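Local atomic coordinates of IPT/TIG domain-containing protein (Bacteroides thetaiotaomicron, PDB entry 3TC9), a protein that is of unknown function but is probably an auxiliary nutrient-binding protein that couples an immunoglobulin-like IPT/TIG domain to a six-bladed beta-propeller. Residues 125-130 and 171-176; 148-153 and 165-170; 155-160 and 178-183. All coordinates share one frame; numbering follows the deposited sequence.

How the contacts relate
Three contacts around one propeller blade illustrate how chemistry follows position in the fold. Contact 1 and contact 2 lie within the same antiparallel sheet, the first adding the short edge strand 128-129 to strand 170-175, the second joining the start of strand 151-156 to the end of strand 159-165. They touch where F130 of contact 1 meets D165, E169 and Y170 of contact 2. Contact 3 instead leads from this blade to the next, at strand 181-186. Contacts 1 and 3 are partly buried and mix backbone pairing with valine packing; contact 2 lies at the surface, where a single backbone bond lies among polar side chains, with F166 packing on L152.

Contact 1: 125-130 and 171-176; sequences LKDGPF and VSTVYS
D127 and T173 carry the side-chain polar part of this contact. The hydroxyl OG1 of T173 donates to OD1 of D127 over 2.7 Å, meeting that oxygen on its syn side and only 16° out of the carboxylate plane. The second carboxylate oxygen, OD2 of D127, receives a weak bond from the backbone N of T173 at 3.2 Å. One residue thus presents its main-chain and its side-chain donor to a single carboxylate. With OG1 of T173 beside its own N (chi1 -59°), the two donors lie next to one another, and the aspartate side chain crosses the threonine at about a right angle.

Beside this group, G128 and V171 form an antiparallel hydrogen-bonded pair. N of V171 binds O of G128 at 2.9 Å, and the return bond from N of G128 to O of V171 measures 3.1 Å. The same V171 O also receives a CA-H...O contact from CA of D127, at 3.4 Å. Past the bridge the contact becomes apolar: CG2 of V171 lies 3.9 Å from CD1 of F130 and approaches the ring obliquely.

A second shell positions these groups. R162 makes a salt bridge to OD1 of D127 and a hydrogen bond to the carbonyl oxygen of K126, so the carboxylate that grips T173 is held by a charge from strand 159-165, on the far side of strand 170-175. F130 meets F112 edge-to-face, and both F130 and V171 pack on L113 of strand 107-113, which belongs to another blade. Strand 128-129 is an edge strand of its five-stranded antiparallel sheet, alongside strand 170-175, which pairs on its other side with strand 159-165, the pairing interrupted by a classic beta bulge where V174 and Y175 both face T161.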
loop_
_atom_site.group_PDB
_atom_site.type_symbol
_atom_site.label_atom_id
_atom_site.label_comp_id
_atom_site.label_asym_id
_atom_site.label_seq_id
_atom_site.Cartn_x
_atom_site.Cartn_y
_atom_site.Cartn_z
ATOM N N LEU B 125 15.013 35.472 6.440
ATOM C CA LEU B 125 14.748 34.584 7.551
ATOM C C LEU B 125 13.615 35.200 8.360
ATOM O O LEU B 125 13.834 36.148 9.123
ATOM C CB LEU B 125 16.023 34.371 8.399
ATOM C CG LEU B 125 17.130 33.524 7.754
ATOM C CD1 LEU B 125 18.461 33.777 8.409
ATOM C CD2 LEU B 125 16.807 32.045 7.809
ATOM N N LYS B 126 12.385 34.716 8.133
ATOM C CA LYS B 126 11.193 35.231 8.810
ATOM C C LYS B 126 10.126 34.144 9.038
ATOM O O LYS B 126 10.086 33.132 8.330
ATOM C CB LYS B 126 10.572 36.404 7.999
ATOM C CG LYS B 126 10.008 36.010 6.632
ATOM C CD LYS B 126 9.200 37.121 6.009
ATOM C CE LYS B 126 9.427 37.186 4.521
ATOM N NZ LYS B 126 8.552 38.192 3.873
ATOM N N ASP B 127 9.263 34.370 10.035
ATOM C CA ASP B 127 8.087 33.541 10.296
ATOM C C ASP B 127 6.982 34.090 9.374
ATOM O O ASP B 127 7.022 35.272 9.014
ATOM C CB ASP B 127 7.706 33.580 11.793
ATOM C CG ASP B 127 8.643 32.813 12.722
ATOM O OD1 ASP B 127 9.492 32.053 12.217
ATOM O OD2 ASP B 127 8.473 32.917 13.958
ATOM N N GLY B 128 6.069 33.240 8.928
ATOM C CA GLY B 128 5.013 33.681 8.030
ATOM C C GLY B 128 4.204 32.550 7.435
ATOM O O GLY B 128 4.533 31.377 7.634
ATOM N N PRO B 129 3.133 32.890 6.675
ATOM C CA PRO B 129 2.334 31.842 6.034
ATOM C C PRO B 129 3.162 31.048 5.016
ATOM O O PRO B 129 4.248 31.488 4.643
ATOM C CB PRO B 129 1.203 32.630 5.360
ATOM C CG PRO B 129 1.747 33.993 5.164
ATOM C CD PRO B 129 2.638 34.237 6.328
ATOM N N PHE B 130 2.642 29.903 4.551
ATOM C CA PHE B 130 3.328 29.036 3.578
ATOM C C PHE B 130 3.787 29.803 2.317
ATOM O O PHE B 130 4.911 29.614 1.860
ATOM C CB PHE B 130 2.432 27.838 3.194
ATOM C CG PHE B 130 2.492 26.664 4.152
ATOM C CD1 PHE B 130 3.166 26.763 5.372
ATOM C CD2 PHE B 130 1.884 25.458 3.831
ATOM C CE1 PHE B 130 3.223 25.678 6.253
ATOM C CE2 PHE B 130 1.964 24.370 4.697
ATOM C CZ PHE B 130 2.629 24.487 5.904
ATOM N N VAL B 171 4.662 28.889 9.108
ATOM C CA VAL B 171 6.027 28.501 9.479
ATOM C C VAL B 171 6.460 29.395 10.637
ATOM O O VAL B 171 6.463 30.611 10.489
ATOM C CB VAL B 171 7.023 28.543 8.283
ATOM C CG1 VAL B 171 8.406 28.058 8.708
ATOM C CG2 VAL B 171 6.501 27.707 7.108
ATOM N N SER B 172 6.813 28.792 11.785
ATOM C CA SER B 172 7.204 29.533 12.990
ATOM C C SER B 172 8.522 29.060 13.559
ATOM O O SER B 172 8.996 27.989 13.212
ATOM C CB SER B 172 6.123 29.412 14.060
ATOM O OG SER B 172 5.706 28.068 14.240
ATOM N N THR B 173 9.122 29.867 14.429
ATOM C CA THR B 173 10.386 29.536 15.085
ATOM C C THR B 173 10.052 28.989 16.474
ATOM O O THR B 173 9.270 29.601 17.208
ATOM C CB THR B 173 11.295 30.776 15.093
ATOM O OG1 THR B 173 11.509 31.165 13.737
ATOM C CG2 THR B 173 12.643 30.525 15.760
ATOM N N VAL B 174 10.638 27.844 16.825
ATOM C CA VAL B 174 10.399 27.171 18.099
ATOM C C VAL B 174 11.513 27.534 19.103
ATOM O O VAL B 174 11.200 27.843 20.252
ATOM C CB VAL B 174 10.267 25.642 17.848
ATOM C CG1 VAL B 174 10.519 24.817 19.104
ATOM C CG2 VAL B 174 8.902 25.312 17.243
ATOM N N TYR B 175 12.793 27.516 18.675
ATOM C CA TYR B 175 13.918 27.836 19.553
ATOM C C TYR B 175 15.145 28.285 18.748
ATOM O O TYR B 175 15.487 27.650 17.756
ATOM C CB TYR B 175 14.269 26.628 20.443
ATOM C CG TYR B 175 15.118 27.014 21.631
ATOM C CD1 TYR B 175 14.535 27.442 22.820
ATOM C CD2 TYR B 175 16.508 26.989 21.558
ATOM C CE1 TYR B 175 15.314 27.825 23.911
ATOM C CE2 TYR B 175 17.295 27.379 22.637
ATOM C CZ TYR B 175 16.695 27.785 23.819
ATOM O OH TYR B 175 17.485 28.144 24.890
ATOM N N SER B 176 15.805 29.371 19.188
ATOM C CA SER B 176 16.996 29.944 18.551
ATOM C C SER B 176 18.171 29.999 19.537
ATOM O O SER B 176 17.957 29.949 20.746
ATOM C CB SER B 176 16.706 31.359 18.052
ATOM O OG SER B 176 15.480 31.458 17.348
#

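Contact 2: 148-153 and 165-170; sequences NHNHLY and DFEKEY
N150 and F166 meet at one end of a propeller blade, where a type I beta turn from N148 to H151 leads into strand 151-156 and faces the end of strand 159-165. The tight part of the contact is built around the carbonyl oxygen of N150. The backbone N of F166 donates to it over 2.8 Å in a nearly straight bond (168°) that lies in the carbonyl plane. CA of D165 makes a CA-H...O contact with the same oxygen, which also sits at the edge of the F166 ring. Further along that edge, CE1 of F166 touches CB of L152 at 3.9 Å. R410 makes a cation-pi contact with this phenylalanine, which also meets the rings of F112 and F414.

Beside this tight part, H151 and D165, the non-hydrogen-bonded pair of the two strands, are a close polar pair, their side chains side by side and pointing the same way. With CG of D165 anti to its backbone N (chi1 -176°), the carboxylate comes up to the imidazole, its plane steeply inclined to the ring, and OD2 of D165 is 3.4 Å from NE2 of H151. ND2 of N148 lies over the centre of the same imidazole. The solvent side is looser: there the side chain of the exposed E167 touches through CB, 3.9 Å from ND2 of N150.

N148 and D165 also organise the backbone of their own segments. OD1 of N148 accepts from N of N150, closing an Asx turn, and beyond D165 the chain returns through a G1 beta bulge at E169 and Y170. An Asx motif begins that return: N of K168 donates a hydrogen bond to OD1 of D165 at 3.2 Å, coming from above the carboxylate plane, 69° out of it.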
loop_
_atom_site.group_PDB
_atom_site.type_symbol
_atom_site.label_atom_id
_atom_site.label_comp_id
_atom_site.label_asym_id
_atom_site.label_seq_id
_atom_site.Cartn_x
_atom_site.Cartn_y
_atom_site.Cartn_z
ATOM N N ASN B 148 0.836 14.685 16.503
ATOM C CA ASN B 148 0.197 15.639 15.600
ATOM C C ASN B 148 0.898 15.620 14.251
ATOM O O ASN B 148 1.933 16.258 14.075
ATOM C CB ASN B 148 0.169 17.052 16.190
ATOM C CG ASN B 148 -0.749 17.992 15.457
ATOM O OD1 ASN B 148 -1.230 17.723 14.347
ATOM N ND2 ASN B 148 -1.034 19.115 16.078
ATOM N N HIS B 149 0.294 14.908 13.292
ATOM C CA HIS B 149 0.815 14.765 11.950
ATOM C C HIS B 149 0.684 16.071 11.125
ATOM O O HIS B 149 1.160 16.131 9.975
ATOM C CB HIS B 149 0.156 13.576 11.228
ATOM C CG HIS B 149 1.014 13.043 10.124
ATOM N ND1 HIS B 149 2.283 12.533 10.370
ATOM C CD2 HIS B 149 0.790 13.031 8.794
ATOM C CE1 HIS B 149 2.773 12.215 9.184
ATOM N NE2 HIS B 149 1.911 12.499 8.207
ATOM N N ASN B 150 0.101 17.132 11.712
ATOM C CA ASN B 150 0.052 18.419 11.019
ATOM C C ASN B 150 1.251 19.260 11.378
ATOM O O ASN B 150 1.443 20.318 10.778
ATOM C CB ASN B 150 -1.241 19.195 11.314
ATOM C CG ASN B 150 -2.461 18.574 10.683
ATOM O OD1 ASN B 150 -2.412 18.001 9.582
ATOM N ND2 ASN B 150 -3.572 18.645 11.391
ATOM N N HIS B 151 2.047 18.808 12.358
ATOM C CA HIS B 151 3.209 19.540 12.845
ATOM C C HIS B 151 4.499 18.841 12.440
ATOM O O HIS B 151 4.803 17.741 12.901
ATOM C CB HIS B 151 3.121 19.727 14.374
ATOM C CG HIS B 151 2.031 20.671 14.790
ATOM N ND1 HIS B 151 1.759 20.923 16.127
ATOM C CD2 HIS B 151 1.180 21.402 14.032
ATOM C CE1 HIS B 151 0.783 21.810 16.131
ATOM N NE2 HIS B 151 0.384 22.106 14.894
ATOM N N LEU B 152 5.243 19.483 11.539
ATOM C CA LEU B 152 6.522 18.992 11.047
ATOM C C LEU B 152 7.631 19.894 11.601
ATOM O O LEU B 152 7.692 21.079 11.273
ATOM C CB LEU B 152 6.530 18.948 9.500
ATOM C CG LEU B 152 7.869 18.565 8.809
ATOM C CD1 LEU B 152 8.348 17.174 9.247
ATOM C CD2 LEU B 152 7.728 18.657 7.315
ATOM N N TYR B 153 8.496 19.333 12.448
ATOM C CA TYR B 153 9.603 20.085 13.034
ATOM C C TYR B 153 10.876 19.880 12.232
ATOM O O TYR B 153 11.066 18.827 11.598
ATOM C CB TYR B 153 9.824 19.686 14.506
ATOM C CG TYR B 153 8.710 20.160 15.412
ATOM C CD1 TYR B 153 8.738 21.432 15.973
ATOM C CD2 TYR B 153 7.603 19.355 15.669
ATOM C CE1 TYR B 153 7.696 21.892 16.776
ATOM C CE2 TYR B 153 6.569 19.794 16.492
ATOM C CZ TYR B 153 6.625 21.061 17.054
ATOM O OH TYR B 153 5.610 21.504 17.862
ATOM N N ASP B 165 3.537 24.010 10.137
ATOM C CA ASP B 165 2.188 23.650 10.583
ATOM C C ASP B 165 1.292 23.561 9.358
ATOM O O ASP B 165 0.995 24.589 8.744
ATOM C CB ASP B 165 1.683 24.693 11.600
ATOM C CG ASP B 165 0.322 24.421 12.229
ATOM O OD1 ASP B 165 -0.452 23.600 11.667
ATOM O OD2 ASP B 165 0.021 25.036 13.277
ATOM N N PHE B 166 0.891 22.334 8.977
ATOM C CA PHE B 166 0.075 22.100 7.778
ATOM C C PHE B 166 -1.367 22.547 7.941
ATOM O O PHE B 166 -2.010 22.852 6.940
ATOM C CB PHE B 166 0.092 20.627 7.394
ATOM C CG PHE B 166 1.375 20.178 6.747
ATOM C CD1 PHE B 166 2.433 19.696 7.518
ATOM C CD2 PHE B 166 1.512 20.179 5.364
ATOM C CE1 PHE B 166 3.622 19.264 6.919
ATOM C CE2 PHE B 166 2.688 19.716 4.763
ATOM C CZ PHE B 166 3.740 19.274 5.547
ATOM N N GLU B 167 -1.882 22.537 9.182
ATOM C CA GLU B 167 -3.257 22.916 9.496
ATOM C C GLU B 167 -3.441 24.418 9.321
ATOM O O GLU B 167 -4.366 24.833 8.631
ATOM C CB GLU B 167 -3.626 22.476 10.926
ATOM C CG GLU B 167 -5.071 22.773 11.313
ATOM C CD GLU B 167 -5.427 22.657 12.787
ATOM O OE1 GLU B 167 -4.518 22.774 13.642
ATOM O OE2 GLU B 167 -6.633 22.494 13.087
ATOM N N LYS B 168 -2.549 25.219 9.924
ATOM C CA LYS B 168 -2.596 26.678 9.848
ATOM C C LYS B 168 -1.875 27.241 8.601
ATOM O O LYS B 168 -2.042 28.428 8.303
ATOM C CB LYS B 168 -1.985 27.286 11.126
ATOM C CG LYS B 168 -2.662 26.834 12.424
ATOM C CD LYS B 168 -4.064 27.398 12.590
ATOM N N GLU B 169 -1.108 26.399 7.865
ATOM C CA GLU B 169 -0.271 26.774 6.713
ATOM C C GLU B 169 0.629 27.945 7.141
ATOM O O GLU B 169 0.634 29.019 6.524
ATOM C CB GLU B 169 -1.093 27.073 5.452
ATOM C CG GLU B 169 -1.849 25.858 4.946
ATOM C CD GLU B 169 -2.564 26.008 3.615
ATOM O OE1 GLU B 169 -2.946 27.145 3.257
ATOM O OE2 GLU B 169 -2.786 24.971 2.950
ATOM N N TYR B 170 1.381 27.722 8.245
ATOM C CA TYR B 170 2.264 28.719 8.830
ATOM C C TYR B 170 3.585 28.103 9.242
ATOM O O TYR B 170 3.634 26.946 9.675
ATOM C CB TYR B 170 1.563 29.379 10.038
ATOM C CG TYR B 170 2.216 30.660 10.521
ATOM C CD1 TYR B 170 1.890 31.892 9.954
ATOM C CD2 TYR B 170 3.105 30.653 11.592
ATOM C CE1 TYR B 170 2.472 33.078 10.412
ATOM C CE2 TYR B 170 3.689 31.832 12.060
ATOM C CZ TYR B 170 3.393 33.041 11.447
ATOM O OH TYR B 170 3.981 34.212 11.875
#

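Contact 3: 155-160 and 178-183; sequences VGEQHP and LSKVRT. With EDO (1,2-ethanediol), chain U; PO4 (phosphate ion), chain Q.
E157 and V181 hold this contact together through their backbones. N of V181 donates to O of E157 over 3.0 Å in a nearly straight bond (164°), although the donor stands above the carbonyl plane; the reverse bond, from N of E157 to O of V181, is weak. In the same turn, NE2 of H159 binds O3 of a phosphate ion at 2.7 Å, and NE2 of Q158 reaches O2 of the same ion at 3.0 Å. R418 also binds this phosphate, which probably came from the crystallisation liquor, and forms a salt bridge with OE1 of E157.

The loop is the type II' beta turn of a hairpin, G156 to H159, joining strands 151-156 and 159-165 of one propeller blade, and it leans on the start of strand 181-186 in the next. R182 bends at chi2 (-59°) and chi3 (-58°), which brings NE to 4.4 Å from OE2 of E157; that oxygen lies well out of the guanidinium plane, so no N-H points at it and only the charges are near. Its NH1 forms salt bridges with D198 and E272. An alanine here would probably leave both of those acids without their arginine partner and take from E157 one of its nearby positive charges.

The apolar part of the contact is CG1 of V155 packing on CG1 of V181 at 3.6 Å, the two side chains crossing at about a right angle, and I195 touches both valines. The side chains of E157 and K180 lie side by side, pointing the same way, CG to CG 4.0 Å.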
loop_
_atom_site.group_PDB
_atom_site.type_symbol
_atom_site.label_atom_id
_atom_site.label_comp_id
_atom_site.label_asym_id
_atom_site.label_seq_id
_atom_site.Cartn_x
_atom_site.Cartn_y
_atom_site.Cartn_z
ATOM N N VAL B 155 15.362 21.119 12.386
ATOM C CA VAL B 155 16.501 21.732 13.063
ATOM C C VAL B 155 17.438 22.168 11.948
ATOM O O VAL B 155 17.446 21.540 10.899
ATOM C CB VAL B 155 17.190 20.865 14.157
ATOM C CG1 VAL B 155 16.281 20.689 15.368
ATOM C CG2 VAL B 155 17.668 19.518 13.620
ATOM N N GLY B 156 18.179 23.248 12.157
ATOM C CA GLY B 156 19.005 23.819 11.103
ATOM C C GLY B 156 20.428 24.161 11.444
ATOM O O GLY B 156 20.937 25.161 10.933
ATOM N N GLU B 157 21.104 23.308 12.252
ATOM C CA GLU B 157 22.490 23.488 12.714
ATOM C C GLU B 157 22.584 24.808 13.486
ATOM O O GLU B 157 21.993 24.899 14.566
ATOM C CB GLU B 157 23.523 23.387 11.570
ATOM C CG GLU B 157 23.926 21.953 11.255
ATOM C CD GLU B 157 24.717 21.689 9.984
ATOM O OE1 GLU B 157 25.124 22.658 9.297
ATOM O OE2 GLU B 157 24.941 20.491 9.682
ATOM N N GLN B 158 23.244 25.833 12.918
ATOM C CA GLN B 158 23.352 27.137 13.564
ATOM C C GLN B 158 22.026 27.922 13.467
ATOM O O GLN B 158 21.802 28.823 14.273
ATOM C CB GLN B 158 24.532 27.957 12.991
ATOM C CG GLN B 158 24.348 28.498 11.569
ATOM C CD GLN B 158 24.956 27.628 10.498
ATOM O OE1 GLN B 158 25.008 26.395 10.580
ATOM N NE2 GLN B 158 25.378 28.261 9.432
ATOM N N HIS B 159 21.153 27.562 12.487
ATOM C CA HIS B 159 19.884 28.235 12.239
ATOM C C HIS B 159 18.806 27.735 13.208
ATOM O O HIS B 159 18.997 26.674 13.799
ATOM C CB HIS B 159 19.473 28.062 10.774
ATOM C CG HIS B 159 20.479 28.621 9.826
ATOM N ND1 HIS B 159 20.577 29.981 9.596
ATOM C CD2 HIS B 159 21.428 27.985 9.104
ATOM C CE1 HIS B 159 21.567 30.127 8.731
ATOM N NE2 HIS B 159 22.108 28.955 8.405
ATOM N N PRO B 160 17.695 28.481 13.420
ATOM C CA PRO B 160 16.712 28.052 14.424
ATOM C C PRO B 160 15.945 26.760 14.137
ATOM O O PRO B 160 15.838 26.308 12.997
ATOM C CB PRO B 160 15.711 29.214 14.449
ATOM C CG PRO B 160 16.402 30.357 13.832
ATOM C CD PRO B 160 17.302 29.775 12.821
ATOM N N LEU B 178 21.192 27.889 19.745
ATOM C CA LEU B 178 22.134 26.762 19.826
ATOM C C LEU B 178 23.051 26.767 18.600
ATOM O O LEU B 178 22.592 26.990 17.474
ATOM C CB LEU B 178 21.419 25.414 19.980
ATOM C CG LEU B 178 20.572 25.224 21.239
ATOM C CD1 LEU B 178 19.690 23.980 21.113
ATOM C CD2 LEU B 178 21.440 25.146 22.485
ATOM N N SER B 179 24.350 26.549 18.844
ATOM C CA SER B 179 25.452 26.620 17.878
ATOM C C SER B 179 25.382 25.633 16.713
ATOM O O SER B 179 25.727 26.033 15.596
ATOM C CB SER B 179 26.789 26.437 18.584
ATOM O OG SER B 179 26.871 25.175 19.222
ATOM N N LYS B 180 25.037 24.339 16.966
ATOM C CA LYS B 180 25.008 23.336 15.891
ATOM C C LYS B 180 24.041 22.173 16.213
ATOM O O LYS B 180 24.480 21.086 16.587
ATOM C CB LYS B 180 26.432 22.817 15.620
ATOM C CG LYS B 180 26.633 22.166 14.256
ATOM C CD LYS B 180 28.054 21.609 14.166
ATOM C CE LYS B 180 28.375 21.019 12.821
ATOM N NZ LYS B 180 29.544 20.098 12.890
ATOM N N VAL B 181 22.723 22.406 16.032
ATOM C CA VAL B 181 21.690 21.401 16.288
ATOM C C VAL B 181 21.672 20.346 15.151
ATOM O O VAL B 181 21.470 20.687 13.988
ATOM C CB VAL B 181 20.305 22.009 16.512
ATOM C CG1 VAL B 181 19.384 20.975 17.141
ATOM C CG2 VAL B 181 20.396 23.256 17.380
ATOM N N ARG B 182 21.841 19.064 15.515
ATOM C CA ARG B 182 21.996 17.979 14.559
ATOM C C ARG B 182 20.758 17.132 14.331
ATOM O O ARG B 182 20.476 16.773 13.192
ATOM C CB ARG B 182 23.148 17.056 15.015
ATOM C CG ARG B 182 24.519 17.734 15.109
ATOM C CD ARG B 182 24.979 18.335 13.783
ATOM N NE ARG B 182 25.036 17.332 12.722
ATOM C CZ ARG B 182 26.136 16.665 12.376
ATOM N NH1 ARG B 182 27.293 16.917 12.978
ATOM N NH2 ARG B 182 26.095 15.769 11.403
ATOM N N THR B 183 20.068 16.738 15.402
ATOM C CA THR B 183 18.924 15.847 15.297
ATOM C C THR B 183 17.796 16.245 16.218
ATOM O O THR B 183 17.963 17.082 17.105
ATOM C CB THR B 183 19.327 14.347 15.608
ATOM O OG1 THR B 183 19.819 14.200 16.945
ATOM C CG2 THR B 183 20.300 13.739 14.596
HETATM C C1 EDO U . 22.810 16.333 10.337
HETATM O O1 EDO U . 22.207 16.019 11.586
HETATM C C2 EDO U . 22.237 15.354 9.325
HETATM O O2 EDO U . 21.534 16.060 8.299
HETATM P P PO4 Q . 24.912 28.641 5.814
HETATM O O1 PO4 Q . 25.063 28.408 4.265
HETATM O O2 PO4 Q . 26.102 27.920 6.557
HETATM O O3 PO4 Q . 23.544 28.094 6.317
HETATM O O4 PO4 Q . 24.926 30.167 6.201
HETATM O O HOH W 1 20.075 26.744 16.566
#